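Local coordinates for protein lysine cyclodeaminase (Streptomyces pristinaespiralis, PDB 5YU3) that catalyses the cyclising deamination of L-lysine, most likely to L-pipecolic acid, using a bound NAD as cofactor, at residues T109-R121 with G303-L316. Numbering follows the deposited sequence.
With NAD (nicotinamide-adenine-dinucleotide), chain F; PRO (proline), chain G.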
# COMPACT_ATOMS: atom_id res chain seq x y z
N THR A 109 3.17 6.86 -11.76
CA THR A 109 3.29 6.91 -13.22
C THR A 109 2.22 6.11 -13.96
O THR A 109 1.91 6.43 -15.11
CB THR A 109 4.67 6.43 -13.69
OG1 THR A 109 4.91 5.10 -13.23
CG2 THR A 109 5.79 7.36 -13.18
N ALA A 110 1.67 5.06 -13.35
CA ALA A 110 0.70 4.24 -14.05
C ALA A 110 -0.21 3.54 -13.04
O ALA A 110 0.21 3.23 -11.92
CB ALA A 110 1.40 3.22 -14.95
N LEU A 111 -1.46 3.31 -13.46
CA LEU A 111 -2.48 2.71 -12.61
C LEU A 111 -3.43 1.90 -13.49
O LEU A 111 -3.89 2.40 -14.51
CB LEU A 111 -3.25 3.80 -11.86
CG LEU A 111 -4.46 3.35 -11.04
CD1 LEU A 111 -4.00 2.44 -9.91
CD2 LEU A 111 -5.19 4.57 -10.50
N MET A 112 -3.75 0.66 -13.07
CA MET A 112 -4.62 -0.19 -13.88
C MET A 112 -5.39 -1.16 -13.00
O MET A 112 -5.08 -1.37 -11.82
CB MET A 112 -3.83 -0.98 -14.93
CG MET A 112 -2.83 -1.97 -14.33
SD MET A 112 -2.04 -3.02 -15.58
CE MET A 112 -3.42 -4.07 -16.04
N ASP A 113 -6.42 -1.77 -13.60
CA ASP A 113 -7.18 -2.85 -12.97
C ASP A 113 -6.25 -3.96 -12.50
O ASP A 113 -5.26 -4.30 -13.16
CB ASP A 113 -8.18 -3.44 -13.97
CG ASP A 113 -8.79 -4.74 -13.48
OD1 ASP A 113 -9.47 -4.70 -12.44
OD2 ASP A 113 -8.60 -5.79 -14.14
N GLY A 114 -6.61 -4.58 -11.37
CA GLY A 114 -5.91 -5.75 -10.88
C GLY A 114 -6.72 -7.04 -10.91
O GLY A 114 -6.17 -8.11 -10.63
N VAL A 115 -8.01 -6.97 -11.26
CA VAL A 115 -8.86 -8.16 -11.25
C VAL A 115 -8.42 -9.16 -12.32
O VAL A 115 -8.11 -10.32 -12.03
CB VAL A 115 -10.34 -7.79 -11.42
CG1 VAL A 115 -11.19 -9.06 -11.55
CG2 VAL A 115 -10.83 -6.95 -10.24
N LEU A 116 -8.42 -8.72 -13.59
CA LEU A 116 -8.00 -9.62 -14.67
C LEU A 116 -6.53 -10.01 -14.52
O LEU A 116 -6.19 -11.20 -14.63
CB LEU A 116 -8.24 -8.96 -16.04
CG LEU A 116 -7.78 -9.78 -17.25
CD1 LEU A 116 -8.49 -11.12 -17.30
CD2 LEU A 116 -7.99 -8.99 -18.56
N LEU A 117 -5.66 -9.03 -14.30
CA LEU A 117 -4.23 -9.29 -14.13
C LEU A 117 -3.97 -10.34 -13.04
O LEU A 117 -3.11 -11.22 -13.23
CB LEU A 117 -3.51 -7.97 -13.80
CG LEU A 117 -2.01 -7.93 -13.52
CD1 LEU A 117 -1.44 -6.55 -13.86
CD2 LEU A 117 -1.69 -8.25 -12.05
N THR A 118 -4.66 -10.25 -11.91
CA THR A 118 -4.44 -11.22 -10.83
C THR A 118 -4.81 -12.62 -11.29
O THR A 118 -4.05 -13.59 -11.10
CB THR A 118 -5.24 -10.84 -9.57
OG1 THR A 118 -4.73 -9.62 -9.02
CG2 THR A 118 -5.13 -11.95 -8.49
N ALA A 119 -5.97 -12.75 -11.95
CA ALA A 119 -6.40 -14.06 -12.44
C ALA A 119 -5.41 -14.61 -13.46
O ALA A 119 -5.11 -15.81 -13.46
CB ALA A 119 -7.81 -13.96 -13.03
N LEU A 120 -4.89 -13.74 -14.34
CA LEU A 120 -3.95 -14.19 -15.36
C LEU A 120 -2.65 -14.69 -14.74
O LEU A 120 -2.18 -15.78 -15.08
CB LEU A 120 -3.65 -13.05 -16.34
CG LEU A 120 -4.85 -12.64 -17.21
CD1 LEU A 120 -4.49 -11.44 -18.10
CD2 LEU A 120 -5.33 -13.81 -18.06
N ARG A 121 -2.03 -13.89 -13.86
CA ARG A 121 -0.71 -14.31 -13.37
C ARG A 121 -0.82 -15.47 -12.38
O ARG A 121 0.17 -16.20 -12.19
CB ARG A 121 0.07 -13.12 -12.78
CG ARG A 121 -0.58 -12.33 -11.63
CD ARG A 121 -0.57 -13.13 -10.32
NE ARG A 121 -0.33 -12.31 -9.14
CZ ARG A 121 -0.60 -12.70 -7.89
NH1 ARG A 121 -1.16 -13.90 -7.66
NH2 ARG A 121 -0.32 -11.89 -6.88
N GLY A 303 0.99 -16.10 -4.13
CA GLY A 303 1.03 -14.88 -4.92
C GLY A 303 2.02 -13.90 -4.33
O GLY A 303 2.08 -13.74 -3.10
N PHE A 304 2.83 -13.26 -5.16
CA PHE A 304 3.68 -12.22 -4.62
C PHE A 304 3.85 -11.13 -5.67
O PHE A 304 3.63 -11.34 -6.87
CB PHE A 304 5.03 -12.78 -4.09
CG PHE A 304 5.92 -13.43 -5.12
CD1 PHE A 304 5.62 -14.69 -5.65
CD2 PHE A 304 7.10 -12.81 -5.52
CE1 PHE A 304 6.45 -15.29 -6.57
CE2 PHE A 304 7.95 -13.42 -6.45
CZ PHE A 304 7.62 -14.66 -6.97
N ALA A 305 4.22 -9.94 -5.18
CA ALA A 305 4.08 -8.72 -5.97
C ALA A 305 4.92 -8.73 -7.25
O ALA A 305 4.54 -8.08 -8.23
CB ALA A 305 4.43 -7.51 -5.10
N PHE A 306 6.07 -9.42 -7.25
CA PHE A 306 6.86 -9.55 -8.47
C PHE A 306 6.02 -10.08 -9.62
O PHE A 306 6.18 -9.65 -10.77
CB PHE A 306 8.06 -10.47 -8.22
CG PHE A 306 8.97 -10.65 -9.41
CD1 PHE A 306 9.65 -9.58 -9.96
CD2 PHE A 306 9.18 -11.92 -9.94
CE1 PHE A 306 10.51 -9.76 -11.04
CE2 PHE A 306 10.04 -12.10 -11.01
CZ PHE A 306 10.71 -11.02 -11.56
N GLU A 307 5.12 -11.03 -9.34
CA GLU A 307 4.27 -11.56 -10.40
C GLU A 307 3.36 -10.48 -10.96
O GLU A 307 3.12 -10.42 -12.17
CB GLU A 307 3.44 -12.74 -9.89
CG GLU A 307 4.28 -13.88 -9.30
CD GLU A 307 3.44 -14.97 -8.66
OE1 GLU A 307 2.35 -14.66 -8.14
OE2 GLU A 307 3.87 -16.15 -8.69
N ASP A 308 2.83 -9.63 -10.08
CA ASP A 308 1.97 -8.54 -10.53
C ASP A 308 2.74 -7.50 -11.33
O ASP A 308 2.23 -6.96 -12.31
CB ASP A 308 1.29 -7.91 -9.32
CG ASP A 308 0.50 -8.92 -8.54
OD1 ASP A 308 -0.48 -9.43 -9.11
OD2 ASP A 308 0.85 -9.21 -7.37
N ALA A 309 3.98 -7.20 -10.91
CA ALA A 309 4.81 -6.27 -11.67
C ALA A 309 5.10 -6.80 -13.06
O ALA A 309 5.11 -6.04 -14.04
CB ALA A 309 6.11 -5.99 -10.92
N LEU A 310 5.34 -8.11 -13.17
CA LEU A 310 5.65 -8.70 -14.48
C LEU A 310 4.43 -8.71 -15.38
O LEU A 310 4.52 -8.37 -16.57
CB LEU A 310 6.19 -10.12 -14.31
CG LEU A 310 7.61 -10.26 -13.79
CD1 LEU A 310 7.93 -11.73 -13.67
CD2 LEU A 310 8.59 -9.56 -14.72
N ALA A 311 3.27 -9.10 -14.84
CA ALA A 311 2.06 -9.07 -15.65
C ALA A 311 1.68 -7.65 -16.03
O ALA A 311 1.20 -7.40 -17.14
CB ALA A 311 0.91 -9.75 -14.91
N MET A 312 1.88 -6.69 -15.11
CA MET A 312 1.62 -5.30 -15.47
C MET A 312 2.51 -4.85 -16.62
O MET A 312 2.04 -4.17 -17.55
CB MET A 312 1.83 -4.39 -14.25
CG MET A 312 1.59 -2.90 -14.55
SD MET A 312 1.16 -1.98 -13.05
CE MET A 312 0.75 -0.35 -13.70
N GLU A 313 3.78 -5.26 -16.60
CA GLU A 313 4.67 -4.90 -17.70
C GLU A 313 4.13 -5.41 -19.03
O GLU A 313 4.23 -4.73 -20.06
CB GLU A 313 6.07 -5.45 -17.45
CG GLU A 313 7.14 -4.92 -18.40
CD GLU A 313 7.44 -3.45 -18.19
OE1 GLU A 313 7.14 -2.91 -17.10
OE2 GLU A 313 8.00 -2.82 -19.12
N VAL A 314 3.56 -6.62 -19.03
CA VAL A 314 3.00 -7.16 -20.27
C VAL A 314 1.84 -6.30 -20.75
O VAL A 314 1.72 -6.00 -21.95
CB VAL A 314 2.57 -8.62 -20.07
CG1 VAL A 314 1.78 -9.10 -21.29
CG2 VAL A 314 3.80 -9.50 -19.84
N PHE A 315 0.96 -5.88 -19.83
CA PHE A 315 -0.14 -5.00 -20.19
C PHE A 315 0.35 -3.64 -20.67
O PHE A 315 -0.17 -3.09 -21.64
CB PHE A 315 -1.09 -4.83 -19.01
CG PHE A 315 -2.13 -5.91 -18.91
CD1 PHE A 315 -3.30 -5.82 -19.64
CD2 PHE A 315 -1.92 -7.02 -18.12
CE1 PHE A 315 -4.27 -6.82 -19.55
CE2 PHE A 315 -2.88 -8.03 -18.03
CZ PHE A 315 -4.05 -7.92 -18.75
N LEU A 316 1.33 -3.06 -19.97
CA LEU A 316 1.79 -1.72 -20.36
C LEU A 316 2.49 -1.74 -21.71
O LEU A 316 2.39 -0.77 -22.47
CB LEU A 316 2.73 -1.15 -19.30
CG LEU A 316 2.09 -0.86 -17.94
CD1 LEU A 316 3.08 -0.16 -17.03
CD2 LEU A 316 0.80 -0.05 -18.09
PA NAD F . -14.21 -17.09 -5.76
O1A NAD F . -15.10 -16.60 -4.65
O2A NAD F . -14.45 -16.62 -7.18
O5B NAD F . -14.32 -18.69 -5.81
C5B NAD F . -14.07 -19.47 -4.63
C4B NAD F . -14.95 -20.70 -4.73
O4B NAD F . -14.62 -21.61 -3.67
C3B NAD F . -16.43 -20.36 -4.54
O3B NAD F . -17.18 -20.76 -5.71
C2B NAD F . -16.84 -21.16 -3.32
O2B NAD F . -18.16 -21.68 -3.38
C1B NAD F . -15.82 -22.28 -3.33
N9A NAD F . -15.61 -22.99 -2.05
C8A NAD F . -15.62 -22.49 -0.79
N7A NAD F . -15.35 -23.49 0.11
C5A NAD F . -15.16 -24.63 -0.59
C6A NAD F . -14.85 -26.04 -0.29
N6A NAD F . -14.67 -26.46 0.98
N1A NAD F . -14.73 -26.89 -1.34
C2A NAD F . -14.90 -26.52 -2.62
N3A NAD F . -15.20 -25.25 -2.97
C4A NAD F . -15.33 -24.29 -2.01
O3 NAD F . -12.69 -16.74 -5.32
PN NAD F . -11.37 -16.88 -6.21
O1N NAD F . -11.52 -18.08 -7.12
O2N NAD F . -11.06 -15.52 -6.80
O5D NAD F . -10.24 -17.17 -5.10
C5D NAD F . -10.14 -18.45 -4.49
C4D NAD F . -8.93 -18.46 -3.55
O4D NAD F . -7.74 -18.16 -4.29
C3D NAD F . -9.03 -17.39 -2.48
O3D NAD F . -8.47 -17.92 -1.25
C2D NAD F . -8.12 -16.30 -2.99
O2D NAD F . -7.67 -15.42 -1.95
C1D NAD F . -7.02 -17.14 -3.60
N1N NAD F . -6.14 -16.45 -4.53
C2N NAD F . -4.86 -16.83 -4.58
C3N NAD F . -3.96 -16.21 -5.44
C7N NAD F . -2.55 -16.70 -5.48
O7N NAD F . -1.70 -16.04 -6.04
N7N NAD F . -2.27 -17.89 -4.92
C4N NAD F . -4.41 -15.20 -6.29
C5N NAD F . -5.75 -14.84 -6.23
C6N NAD F . -6.61 -15.49 -5.34
N PRO G . -3.51 -13.55 -2.52
CA PRO G . -4.04 -12.66 -3.68
C PRO G . -2.85 -12.09 -4.51
O PRO G . -3.17 -11.12 -5.22
CB PRO G . -4.72 -11.76 -3.08
CG PRO G . -5.39 -12.57 -1.85
CD PRO G . -4.76 -13.70 -1.75
OXT PRO G . -1.66 -12.57 -4.51
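Arg121 and Asp308 form a buried, side-on salt bridge beside the bound proline and NAD. Arg121 NH2 reaches Asp308 OD2 at 3.0 Å, almost straight at 178°. Arg121 NE meets Asp308 OD1 at 2.9 Å from above the carboxylate plane, and this bond is more bent. CG of Arg121 lies between the backbone N and the carbonyl carbon (chi1 57°), and the chain bends again at chi2 and chi3, turning the guanidinium toward helix 305-316. Glu307 OE1 sits over one guanidinium face, a long contact of charges only. At the guanidinium edge, Arg121 NH2 donates to proline OXT at 2.8 Å, and Arg121 NH1 makes a weak bond to NAD O7N. Lys77 NZ also makes a salt bridge to Asp308 OD1, and it binds the proline.

Away from the ligands the contact is apolar. Strand 108-113 of the mixed sheet runs into helix 115-133, which packs across helix 305-321. The axes of segments 115-121 and 305-316 cross at 112°, and Leu117 is a knob among Asp308, Ala311, Met312 and Phe315. Met112 CE lies over the Phe315 face, 4.0 Å from the ring centroid, a CH-pi contact. Leu120 CD1 comes to the ring edge at Phe315 CZ, 3.6 Å away. Pro340 and Tyr341 of the second subunit pack on Leu116 and Leu120.

A leucine in place of Arg121 would probably leave Asp308 without its two-nitrogen grip and the proline carboxylate without its NH2 donor. Asp308 probably fixes the guanidinium's rotation, while Glu307 adds only charge over its face, consistent with orienting the carboxylate of a substrate or product beside the nicotinamide.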